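Side-chain contacts in lipolytic enzyme, G-D-S-L family (Bacteroides thetaiotaomicron, PDB 7BR2), which metabolises the drug diltiazem in a gut bacterium, as a serine esterase of the SGNH (GDSL) hydrolase family: residues A[122-127]-A[132-137]; A[74-77]-A[82-85]; A[167-170]-A[174-177]; A[23-28]-A[68-73]. One frame throughout, in Å; residues are numbered along the deposited sequence.

Contact 1 (A[122-127]-A[132-137])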
loop_
_atom_site.group_PDB
_atom_site.type_symbol
_atom_site.label_atom_id
_atom_site.label_comp_id
_atom_site.label_asym_id
_atom_site.label_seq_id
_atom_site.Cartn_x
_atom_site.Cartn_y
_atom_site.Cartn_z
ATOM N N LYS A 122 11.356 6.521 23.077
ATOM C CA LYS A 122 12.593 6.142 23.737
ATOM C C LYS A 122 13.197 4.900 23.092
ATOM O O LYS A 122 14.409 4.852 22.847
ATOM C CB LYS A 122 12.346 5.922 25.228
ATOM C CG LYS A 122 13.569 5.373 25.925
ATOM C CD LYS A 122 13.494 5.479 27.444
ATOM C CE LYS A 122 14.908 5.317 28.037
ATOM N NZ LYS A 122 15.577 4.042 27.619
ATOM N N ARG A 123 12.368 3.883 22.789
ATOM C CA ARG A 123 12.935 2.689 22.151
ATOM C C ARG A 123 13.516 3.013 20.779
ATOM O O ARG A 123 14.593 2.527 20.425
ATOM C CB ARG A 123 11.904 1.562 22.017
ATOM C CG ARG A 123 11.199 1.168 23.289
ATOM C CD ARG A 123 12.117 0.394 24.260
ATOM N NE ARG A 123 13.069 -0.526 23.629
ATOM C CZ ARG A 123 12.836 -1.827 23.429
ATOM N NH1 ARG A 123 13.768 -2.597 22.870
ATOM N NH2 ARG A 123 11.671 -2.362 23.784
ATOM N N PHE A 124 12.813 3.827 19.996
ATOM C CA PHE A 124 13.263 4.147 18.647
ATOM C C PHE A 124 14.573 4.922 18.669
ATOM O O PHE A 124 15.439 4.716 17.812
ATOM C CB PHE A 124 12.174 4.922 17.902
ATOM C CG PHE A 124 10.876 4.158 17.745
ATOM C CD1 PHE A 124 10.859 2.766 17.739
ATOM C CD2 PHE A 124 9.670 4.832 17.646
ATOM C CE1 PHE A 124 9.667 2.065 17.599
ATOM C CE2 PHE A 124 8.471 4.146 17.510
ATOM C CZ PHE A 124 8.466 2.760 17.482
ATOM N N LYS A 125 14.742 5.814 19.647
ATOM C CA LYS A 125 15.974 6.594 19.722
ATOM C C LYS A 125 17.196 5.711 19.965
ATOM O O LYS A 125 18.314 6.073 19.585
ATOM C CB LYS A 125 15.837 7.656 20.818
ATOM C CG LYS A 125 14.710 8.626 20.486
ATOM C CD LYS A 125 14.839 9.990 21.095
ATOM C CE LYS A 125 15.480 10.026 22.438
ATOM N NZ LYS A 125 15.404 11.439 22.888
ATOM N N GLU A 126 17.002 4.544 20.573
ATOM C CA GLU A 126 18.108 3.651 20.875
ATOM C C GLU A 126 18.507 2.737 19.719
ATOM O O GLU A 126 19.546 2.077 19.820
ATOM C CB GLU A 126 17.761 2.820 22.116
ATOM C CG GLU A 126 17.753 3.653 23.401
ATOM C CD GLU A 126 19.085 4.378 23.598
ATOM O OE1 GLU A 126 20.144 3.774 23.304
ATOM O OE2 GLU A 126 19.078 5.557 24.019
ATOM N N LEU A 127 17.753 2.707 18.623
ATOM C CA LEU A 127 18.034 1.769 17.529
ATOM C C LEU A 127 19.266 2.227 16.753
ATOM O O LEU A 127 19.319 3.382 16.316
ATOM C CB LEU A 127 16.845 1.652 16.588
ATOM C CG LEU A 127 15.584 0.987 17.127
ATOM C CD1 LEU A 127 14.518 0.999 16.051
ATOM C CD2 LEU A 127 15.847 -0.438 17.637
ATOM N N ILE A 132 13.637 5.727 11.067
ATOM C CA ILE A 132 12.312 5.841 11.670
ATOM C C ILE A 132 11.469 6.805 10.840
ATOM O O ILE A 132 11.914 7.911 10.512
ATOM C CB ILE A 132 12.403 6.308 13.135
ATOM C CG1 ILE A 132 13.332 5.401 13.945
ATOM C CG2 ILE A 132 11.036 6.301 13.790
ATOM C CD1 ILE A 132 12.834 3.966 14.047
ATOM N N VAL A 133 10.252 6.388 10.487
ATOM C CA VAL A 133 9.337 7.213 9.699
ATOM C C VAL A 133 7.996 7.303 10.426
ATOM O O VAL A 133 7.222 6.331 10.445
ATOM C CB VAL A 133 9.148 6.663 8.280
ATOM C CG1 VAL A 133 8.195 7.541 7.491
ATOM C CG2 VAL A 133 10.504 6.545 7.569
ATOM N N MET A 134 7.699 8.474 10.994
ATOM C CA MET A 134 6.373 8.699 11.557
ATOM C C MET A 134 5.384 8.878 10.418
ATOM O O MET A 134 5.614 9.692 9.520
ATOM C CB MET A 134 6.382 9.936 12.457
ATOM C CG MET A 134 7.243 9.807 13.702
ATOM S SD MET A 134 6.582 8.641 14.893
ATOM C CE MET A 134 7.934 7.471 15.047
ATOM N N THR A 135 4.308 8.091 10.413
ATOM C CA THR A 135 3.299 8.170 9.357
ATOM C C THR A 135 1.953 8.405 10.027
ATOM O O THR A 135 1.411 7.503 10.677
ATOM C CB THR A 135 3.255 6.914 8.480
ATOM O OG1 THR A 135 2.663 5.835 9.216
ATOM C CG2 THR A 135 4.624 6.511 8.071
ATOM N N GLY A 136 1.410 9.612 9.859
ATOM C CA GLY A 136 0.158 9.972 10.495
ATOM C C GLY A 136 -0.969 9.122 9.967
ATOM O O GLY A 136 -1.123 9.003 8.751
ATOM N N THR A 137 -1.721 8.480 10.861
ATOM C CA THR A 137 -2.745 7.532 10.432
ATOM C C THR A 137 -3.778 8.178 9.508
ATOM O O THR A 137 -4.042 9.387 9.562
ATOM C CB THR A 137 -3.474 6.936 11.632
ATOM O OG1 THR A 137 -4.567 6.139 11.165
ATOM C CG2 THR A 137 -4.019 8.030 12.539
#
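Ile132 and Phe124 bury the most surface in this contact. The CD1 methyl of Ile132 lies 4.0 Å from Phe124 CB and approaches the ring obliquely. The two side chains cross at about a right angle. Ile132 CG1 stands anti to the carbonyl carbon (chi1 -54°), which carries CD1 out from the strand to the helix end. Ile132 CD1 also lies 4.0 Å from Leu127 CD1, so one methyl touches two side chains of 122-127. Met134, two residues further along the strand, adds a smaller patch. Its chain bends at chi2 and chi3, and this brings Met134 CE to 4.1 Å from Phe124 CD2, on an oblique path to the ring.

The contact packs the C-terminal end of helix 102-125 onto strand 131-136 of the central parallel sheet, in the alpha/beta fold of the SGNH hydrolases. Val85 of the next strand and Trp175 of the loop before strand 176-179 also touch Phe124. Phe124, Ile132 and Met134 are all buried. The touching groups are methyls, methylenes and ring carbons at ordinary packing distances. The join therefore depends on shape and hydrophobic burial, with no charge or directional bond across it.

Contact 2 (A[74-77]-A[82-85])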
loop_
_atom_site.group_PDB
_atom_site.type_symbol
_atom_site.label_atom_id
_atom_site.label_comp_id
_atom_site.label_asym_id
_atom_site.label_seq_id
_atom_site.Cartn_x
_atom_site.Cartn_y
_atom_site.Cartn_z
ATOM N N ASP A 74 7.910 -8.675 17.993
ATOM C CA ASP A 74 7.147 -8.638 16.760
ATOM C C ASP A 74 7.659 -7.624 15.744
ATOM O O ASP A 74 7.470 -7.835 14.541
ATOM C CB ASP A 74 5.673 -8.348 17.086
ATOM C CG ASP A 74 4.791 -8.364 15.863
ATOM O OD1 ASP A 74 4.868 -9.367 15.119
ATOM O OD2 ASP A 74 3.970 -7.422 15.686
ATOM N N ILE A 75 8.356 -6.582 16.173
ATOM C CA ILE A 75 8.796 -5.507 15.290
ATOM C C ILE A 75 10.321 -5.519 15.133
ATOM O O ILE A 75 10.840 -5.698 14.032
ATOM C CB ILE A 75 8.292 -4.136 15.798
ATOM C CG1 ILE A 75 6.762 -4.130 15.836
ATOM C CG2 ILE A 75 8.792 -3.028 14.916
ATOM C CD1 ILE A 75 6.106 -4.383 14.501
ATOM N N PHE A 76 11.052 -5.277 16.221
ATOM C CA PHE A 76 12.512 -5.317 16.169
ATOM C C PHE A 76 13.016 -6.710 15.800
ATOM O O PHE A 76 14.135 -6.857 15.300
ATOM C CB PHE A 76 13.097 -4.879 17.517
ATOM C CG PHE A 76 12.740 -3.462 17.906
ATOM C CD1 PHE A 76 12.259 -2.565 16.953
ATOM C CD2 PHE A 76 12.869 -3.036 19.221
ATOM C CE1 PHE A 76 11.929 -1.275 17.308
ATOM C CE2 PHE A 76 12.535 -1.741 19.581
ATOM C CZ PHE A 76 12.068 -0.858 18.618
ATOM N N SER A 77 12.220 -7.743 16.099
ATOM C CA SER A 77 12.572 -9.104 15.744
ATOM C C SER A 77 12.692 -9.276 14.247
ATOM O O SER A 77 13.346 -10.215 13.794
ATOM C CB SER A 77 11.514 -10.072 16.283
ATOM O OG SER A 77 10.224 -9.739 15.776
ATOM N N VAL A 82 14.052 0.192 7.820
ATOM C CA VAL A 82 13.149 1.337 7.823
ATOM C C VAL A 82 11.876 0.924 8.552
ATOM O O VAL A 82 11.243 -0.066 8.176
ATOM C CB VAL A 82 12.817 1.820 6.395
ATOM C CG1 VAL A 82 12.089 3.146 6.452
ATOM C CG2 VAL A 82 14.089 1.961 5.561
ATOM N N LEU A 83 11.478 1.707 9.553
ATOM C CA LEU A 83 10.320 1.405 10.394
ATOM C C LEU A 83 9.324 2.553 10.288
ATOM O O LEU A 83 9.653 3.697 10.616
ATOM C CB LEU A 83 10.734 1.192 11.855
ATOM C CG LEU A 83 9.623 0.975 12.900
ATOM C CD1 LEU A 83 8.841 -0.279 12.613
ATOM C CD2 LEU A 83 10.183 0.930 14.307
ATOM N N MET A 84 8.132 2.259 9.777
ATOM C CA MET A 84 7.036 3.215 9.748
ATOM C C MET A 84 6.118 2.965 10.940
ATOM O O MET A 84 5.818 1.815 11.265
ATOM C CB MET A 84 6.264 3.109 8.431
ATOM C CG MET A 84 6.896 3.879 7.268
ATOM S SD MET A 84 8.577 3.369 6.801
ATOM C CE MET A 84 8.323 1.667 6.288
ATOM N N VAL A 85 5.696 4.042 11.604
ATOM C CA VAL A 85 4.931 3.970 12.848
ATOM C C VAL A 85 3.654 4.790 12.687
ATOM O O VAL A 85 3.717 5.992 12.410
ATOM C CB VAL A 85 5.754 4.463 14.053
ATOM C CG1 VAL A 85 4.964 4.353 15.347
ATOM C CG2 VAL A 85 7.084 3.707 14.157
#
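The Phe76 ring meets Leu83 at its edge, near the ring plane. Phe76 CE1 lies 4.1 Å from Leu83 CD2. Arg123 and Phe124 of helix 102-125, together with Leu127, also touch the Phe76 side chain. This is the returning half of a beta-alpha-beta crossover in the parallel sheet of the SGNH hydrolase fold. Strand 53-58 leads into helix 64-75, which packs on the sheet, and a short loop then enters strand 82-85. Strand 21-26 lies between the two strands of the crossover.

Leu83 is the strand's one touching residue, and its two methyls divide the work. CD2 goes to the Phe76 ring edge and CD1 goes to Ile75. The CB of Phe76 points away from the strand. Its CG stands anti to the carbonyl carbon (chi1 -62°), and the length of the ring brings the far edge back to Leu83. Ile75 starts out toward the strand and needs no such return. Both side chains cross Leu83 at about a right angle.

Val23 and Leu25 of strand 21-26 also touch Ile75, so this residue spans two neighbouring strands. Phe124 packs on Leu83 as well, which places the leucine under two helices. Leu83 and Ile75 are buried, and the contact is apolar throughout. Its closest approach is between branch methyls, Ile75 CG2 and Leu83 CD1, 3.6 Å apart.

Contact 3 (A[167-170]-A[174-177])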
loop_
_atom_site.group_PDB
_atom_site.type_symbol
_atom_site.label_atom_id
_atom_site.label_comp_id
_atom_site.label_asym_id
_atom_site.label_seq_id
_atom_site.Cartn_x
_atom_site.Cartn_y
_atom_site.Cartn_z
ATOM N N ARG A 167 4.571 14.456 14.598
ATOM C CA ARG A 167 5.347 15.347 13.733
ATOM C C ARG A 167 6.449 16.049 14.521
ATOM O O ARG A 167 7.610 16.089 14.096
ATOM C CB ARG A 167 4.419 16.362 13.047
ATOM C CG ARG A 167 5.097 17.255 11.984
ATOM C CD ARG A 167 4.253 18.505 11.607
ATOM N NE ARG A 167 2.942 18.216 10.998
ATOM C CZ ARG A 167 2.728 18.045 9.687
ATOM N NH1 ARG A 167 3.732 18.135 8.817
ATOM N NH2 ARG A 167 1.503 17.789 9.233
ATOM N N GLU A 168 6.107 16.578 15.696
ATOM C CA GLU A 168 7.098 17.318 16.466
ATOM C C GLU A 168 8.155 16.399 17.061
ATOM O O GLU A 168 9.335 16.781 17.128
ATOM C CB GLU A 168 6.401 18.131 17.556
ATOM C CG GLU A 168 5.383 19.090 16.951
ATOM C CD GLU A 168 4.444 19.727 17.958
ATOM O OE1 GLU A 168 4.581 19.455 19.173
ATOM O OE2 GLU A 168 3.554 20.496 17.521
ATOM N N SER A 169 7.773 15.178 17.468
ATOM C CA SER A 169 8.782 14.214 17.898
ATOM C C SER A 169 9.753 13.910 16.764
ATOM O O SER A 169 10.974 13.855 16.973
ATOM C CB SER A 169 8.104 12.935 18.406
ATOM O OG SER A 169 9.061 11.969 18.820
ATOM N N ALA A 170 9.228 13.742 15.547
ATOM C CA ALA A 170 10.081 13.483 14.393
ATOM C C ALA A 170 11.044 14.636 14.165
ATOM O O ALA A 170 12.227 14.429 13.863
ATOM C CB ALA A 170 9.220 13.258 13.151
ATOM N N GLY A 174 15.160 13.832 14.465
ATOM C CA GLY A 174 15.806 13.606 13.191
ATOM C C GLY A 174 15.167 12.500 12.388
ATOM O O GLY A 174 15.846 11.842 11.592
ATOM N N TRP A 175 13.872 12.279 12.577
ATOM C CA TRP A 175 13.114 11.275 11.853
ATOM C C TRP A 175 12.310 11.936 10.742
ATOM O O TRP A 175 11.978 13.118 10.814
ATOM C CB TRP A 175 12.175 10.539 12.803
ATOM C CG TRP A 175 12.884 9.887 13.920
ATOM C CD1 TRP A 175 14.189 9.498 13.933
ATOM C CD2 TRP A 175 12.326 9.486 15.175
ATOM N NE1 TRP A 175 14.489 8.906 15.131
ATOM C CE2 TRP A 175 13.361 8.878 15.912
ATOM C CE3 TRP A 175 11.055 9.584 15.748
ATOM C CZ2 TRP A 175 13.166 8.372 17.202
ATOM C CZ3 TRP A 175 10.861 9.083 17.032
ATOM C CH2 TRP A 175 11.911 8.483 17.741
ATOM N N GLU A 176 11.968 11.146 9.726
ATOM C CA GLU A 176 11.117 11.638 8.654
ATOM C C GLU A 176 9.651 11.570 9.073
ATOM O O GLU A 176 9.277 10.846 9.995
ATOM C CB GLU A 176 11.354 10.843 7.364
ATOM C CG GLU A 176 12.836 10.775 6.975
ATOM C CD GLU A 176 13.138 9.777 5.864
ATOM O OE1 GLU A 176 13.755 10.188 4.859
ATOM O OE2 GLU A 176 12.785 8.585 6.004
ATOM N N PHE A 177 8.816 12.353 8.390
ATOM C CA PHE A 177 7.402 12.418 8.725
ATOM C C PHE A 177 6.586 12.515 7.445
ATOM O O PHE A 177 6.938 13.267 6.530
ATOM C CB PHE A 177 7.085 13.627 9.630
ATOM C CG PHE A 177 5.607 13.821 9.890
ATOM C CD1 PHE A 177 4.805 14.558 9.014
ATOM C CD2 PHE A 177 5.009 13.253 11.014
ATOM C CE1 PHE A 177 3.440 14.718 9.247
ATOM C CE2 PHE A 177 3.641 13.415 11.262
ATOM C CZ PHE A 177 2.858 14.151 10.375
#
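Phe177 sends its ring toward the helix with CG on the far side from its backbone N (chi1 174°), and Arg167 starts out in the same way (chi1 -173°). The arginine chain then bends at chi3 and folds over the ring. Arg167 CB sits over one face of the Phe177 ring, 3.8 Å from its centroid, in a CH-pi contact. Further out, Phe177 CE1 lies over the centre of the guanidinium, 3.4 Å from Arg167 CZ. The two planes are 43° apart, so the groups are tilted and not stacked flat. Glu164 forms a salt bridge with Arg167 NE, a second hold on the group.

Helix 155-173 ends here in a Schellman motif. Gly174 has a positive phi, and a side chain there would jam against the preceding carbonyl. Ala170 O receives Trp175 N at 3.0 Å and, weakly, Gly174 N at 3.1 Å. Ala170 CB packs against the strand side, 4.0 Å from Trp175 CB and 4.1 Å from Phe177 CB. Ser169 OG passes Trp175 CZ3 at 3.8 Å, but its hydrogen bond goes to Glu121.

Were Phe177 an alanine, the Arg167 chain would probably lose the face it lies on, and its guanidinium would be freer to turn. The contact closes the beta-alpha-beta unit of strand 131-136, helix 155-173 and edge strand 176-179. Backbone bonds set the turn, while the arginine offers both hydrocarbon and its flat charged end to one aromatic ring, so the charged group probably shields part of the Phe177 ring.

Contact 4 (A[23-28]-A[68-73])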
loop_
_atom_site.group_PDB
_atom_site.type_symbol
_atom_site.label_atom_id
_atom_site.label_comp_id
_atom_site.label_asym_id
_atom_site.label_seq_id
_atom_site.Cartn_x
_atom_site.Cartn_y
_atom_site.Cartn_z
ATOM N N VAL A 23 9.283 -2.195 7.687
ATOM C CA VAL A 23 8.219 -2.717 8.539
ATOM C C VAL A 23 7.222 -1.601 8.804
ATOM O O VAL A 23 7.607 -0.512 9.252
ATOM C CB VAL A 23 8.774 -3.270 9.859
ATOM C CG1 VAL A 23 7.631 -3.790 10.729
ATOM C CG2 VAL A 23 9.823 -4.364 9.606
ATOM N N PHE A 24 5.933 -1.879 8.547
ATOM C CA PHE A 24 4.842 -0.926 8.776
ATOM C C PHE A 24 4.110 -1.308 10.056
ATOM O O PHE A 24 3.258 -2.199 10.049
ATOM C CB PHE A 24 3.879 -0.914 7.593
ATOM C CG PHE A 24 4.430 -0.249 6.374
ATOM C CD1 PHE A 24 5.196 -0.964 5.465
ATOM C CD2 PHE A 24 4.180 1.094 6.127
ATOM C CE1 PHE A 24 5.717 -0.349 4.321
ATOM C CE2 PHE A 24 4.680 1.712 4.998
ATOM C CZ PHE A 24 5.459 0.989 4.090
ATOM N N LEU A 25 4.425 -0.618 11.147
ATOM C CA LEU A 25 3.811 -0.909 12.432
ATOM C C LEU A 25 2.476 -0.174 12.561
ATOM O O LEU A 25 2.407 1.049 12.358
ATOM C CB LEU A 25 4.767 -0.507 13.558
ATOM C CG LEU A 25 4.210 -0.331 14.972
ATOM C CD1 LEU A 25 3.589 -1.617 15.471
ATOM C CD2 LEU A 25 5.337 0.094 15.881
ATOM N N GLY A 26 1.415 -0.900 12.904
ATOM C CA GLY A 26 0.137 -0.210 12.954
ATOM C C GLY A 26 -0.947 -1.004 13.647
ATOM O O GLY A 26 -0.681 -1.984 14.347
ATOM N N ASN A 27 -2.190 -0.552 13.445
ATOM C CA ASN A 27 -3.334 -1.231 14.041
ATOM C C ASN A 27 -4.114 -2.021 12.998
ATOM O O ASN A 27 -3.511 -2.606 12.084
ATOM C CB ASN A 27 -4.253 -0.233 14.766
ATOM C CG ASN A 27 -4.697 0.934 13.885
ATOM O OD1 ASN A 27 -4.726 0.832 12.649
ATOM N ND2 ASN A 27 -5.075 2.041 14.530
ATOM N N SER A 28 -5.450 -2.074 13.127
ATOM C CA SER A 28 -6.212 -2.914 12.210
ATOM C C SER A 28 -6.150 -2.397 10.789
ATOM O O SER A 28 -6.259 -3.184 9.845
ATOM C CB SER A 28 -7.673 -3.041 12.632
ATOM O OG SER A 28 -8.233 -1.786 12.959
ATOM N N ASN A 68 3.883 -0.827 21.763
ATOM C CA ASN A 68 5.072 -0.776 22.603
ATOM C C ASN A 68 5.357 -2.125 23.253
ATOM O O ASN A 68 6.520 -2.531 23.348
ATOM C CB ASN A 68 4.921 0.299 23.682
ATOM C CG ASN A 68 6.141 0.382 24.588
ATOM O OD1 ASN A 68 7.213 0.807 24.157
ATOM N ND2 ASN A 68 5.997 -0.069 25.831
ATOM N N LYS A 69 4.314 -2.799 23.773
ATOM C CA LYS A 69 4.499 -4.128 24.374
ATOM C C LYS A 69 5.174 -5.099 23.413
ATOM O O LYS A 69 5.946 -5.967 23.841
ATOM C CB LYS A 69 3.165 -4.766 24.787
ATOM C CG LYS A 69 2.447 -4.291 26.016
ATOM C CD LYS A 69 1.242 -5.236 26.245
ATOM C CE LYS A 69 0.585 -5.586 24.915
ATOM N NZ LYS A 69 -0.096 -6.908 24.842
ATOM N N ARG A 70 4.852 -5.011 22.117
ATOM C CA ARG A 70 5.308 -6.038 21.177
ATOM C C ARG A 70 6.495 -5.619 20.308
ATOM O O ARG A 70 6.868 -6.367 19.403
ATOM C CB ARG A 70 4.158 -6.496 20.278
ATOM C CG ARG A 70 3.608 -5.445 19.347
ATOM C CD ARG A 70 2.505 -6.060 18.482
ATOM N NE ARG A 70 1.626 -5.061 17.869
ATOM C CZ ARG A 70 1.756 -4.608 16.627
ATOM N NH1 ARG A 70 2.739 -5.064 15.849
ATOM N NH2 ARG A 70 0.894 -3.707 16.158
ATOM N N LEU A 71 7.086 -4.442 20.546
ATOM C CA LEU A 71 8.277 -4.051 19.778
ATOM C C LEU A 71 9.372 -5.135 19.734
ATOM O O LEU A 71 9.892 -5.450 18.658
ATOM C CB LEU A 71 8.866 -2.757 20.337
ATOM C CG LEU A 71 8.128 -1.459 20.022
ATOM C CD1 LEU A 71 8.885 -0.270 20.612
ATOM C CD2 LEU A 71 7.925 -1.315 18.537
ATOM N N ASP A 72 9.764 -5.699 20.884
ATOM C CA ASP A 72 10.880 -6.651 20.879
ATOM C C ASP A 72 10.550 -7.912 20.074
ATOM O O ASP A 72 11.337 -8.341 19.218
ATOM C CB ASP A 72 11.274 -7.057 22.304
ATOM C CG ASP A 72 12.102 -6.016 23.031
ATOM O OD1 ASP A 72 12.976 -5.386 22.405
ATOM O OD2 ASP A 72 11.903 -5.854 24.254
ATOM N N GLY A 73 9.399 -8.532 20.359
ATOM C CA GLY A 73 9.057 -9.835 19.805
ATOM C C GLY A 73 8.417 -9.816 18.432
ATOM O O GLY A 73 8.320 -10.867 17.787
#
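Arg70, whose guanidinium lies against Leu25, has its NH1 gripped by two groups: a salt bridge to Asp74 and a hydrogen bond to the carbonyl of Gly57. Asp62 takes NE in a second salt bridge. The contact sets helix 64-75 on strand 21-26 of the parallel sheet in the SGNH hydrolase fold. The two short segments run nearly antiparallel, at 153°, with axes 10.7 Å apart. The strand leads directly to Ser28, probably the nucleophile, as in other SGNH hydrolases, which is hydrogen-bonded to His207. Asn27 caps the helix that follows.

Arg70 CG takes the crowded position between backbone N and carbonyl carbon (chi1 65°). From there the chain runs extended to NE and carries the guanidinium to the strand. Leu25 CD1 lies over one face of that group, 3.5 Å from Arg70 NH2 and 3.6 Å from Arg70 NH1. Gly26 O is at its edge, in the guanidinium plane, 3.0 Å from Arg70 NH2. Two carboxylates face the buried charge, and Asp74 is shared with Arg367, whose like charge lies close by. A leucine at Arg70 would probably leave Asp62 without this cation, Asp74 with Arg367 alone of its two arginines here, and Gly57 O without this donor.

The second methyl of Leu25 meets Leu71, which comes across it at about a right angle, with Leu71 CD2 4.0 Å from Leu25 CD2.

How the contacts relate
From the N terminus, contact 4 comes first. It closes the longest loop, which holds strand 53-58 and joins strand 21-26 to helix 64-75. Contact 2 follows on the end of the same helix and closes a short turn into strand 82-85. Contact 1 closes the turn from helix 102-125 into strand 131-136, and contact 3 the turn from helix 155-173 into strand 176-179. The four run in series; none nests or crosses. Backbone bonds between neighbouring strands link contacts 4, 2, 1 and 3 in that order across one parallel sheet. The helices also join: Arg123 of contact 1 forms a salt bridge with Asp72 of contact 4. Contact 3 touches neither contact 2 nor contact 4.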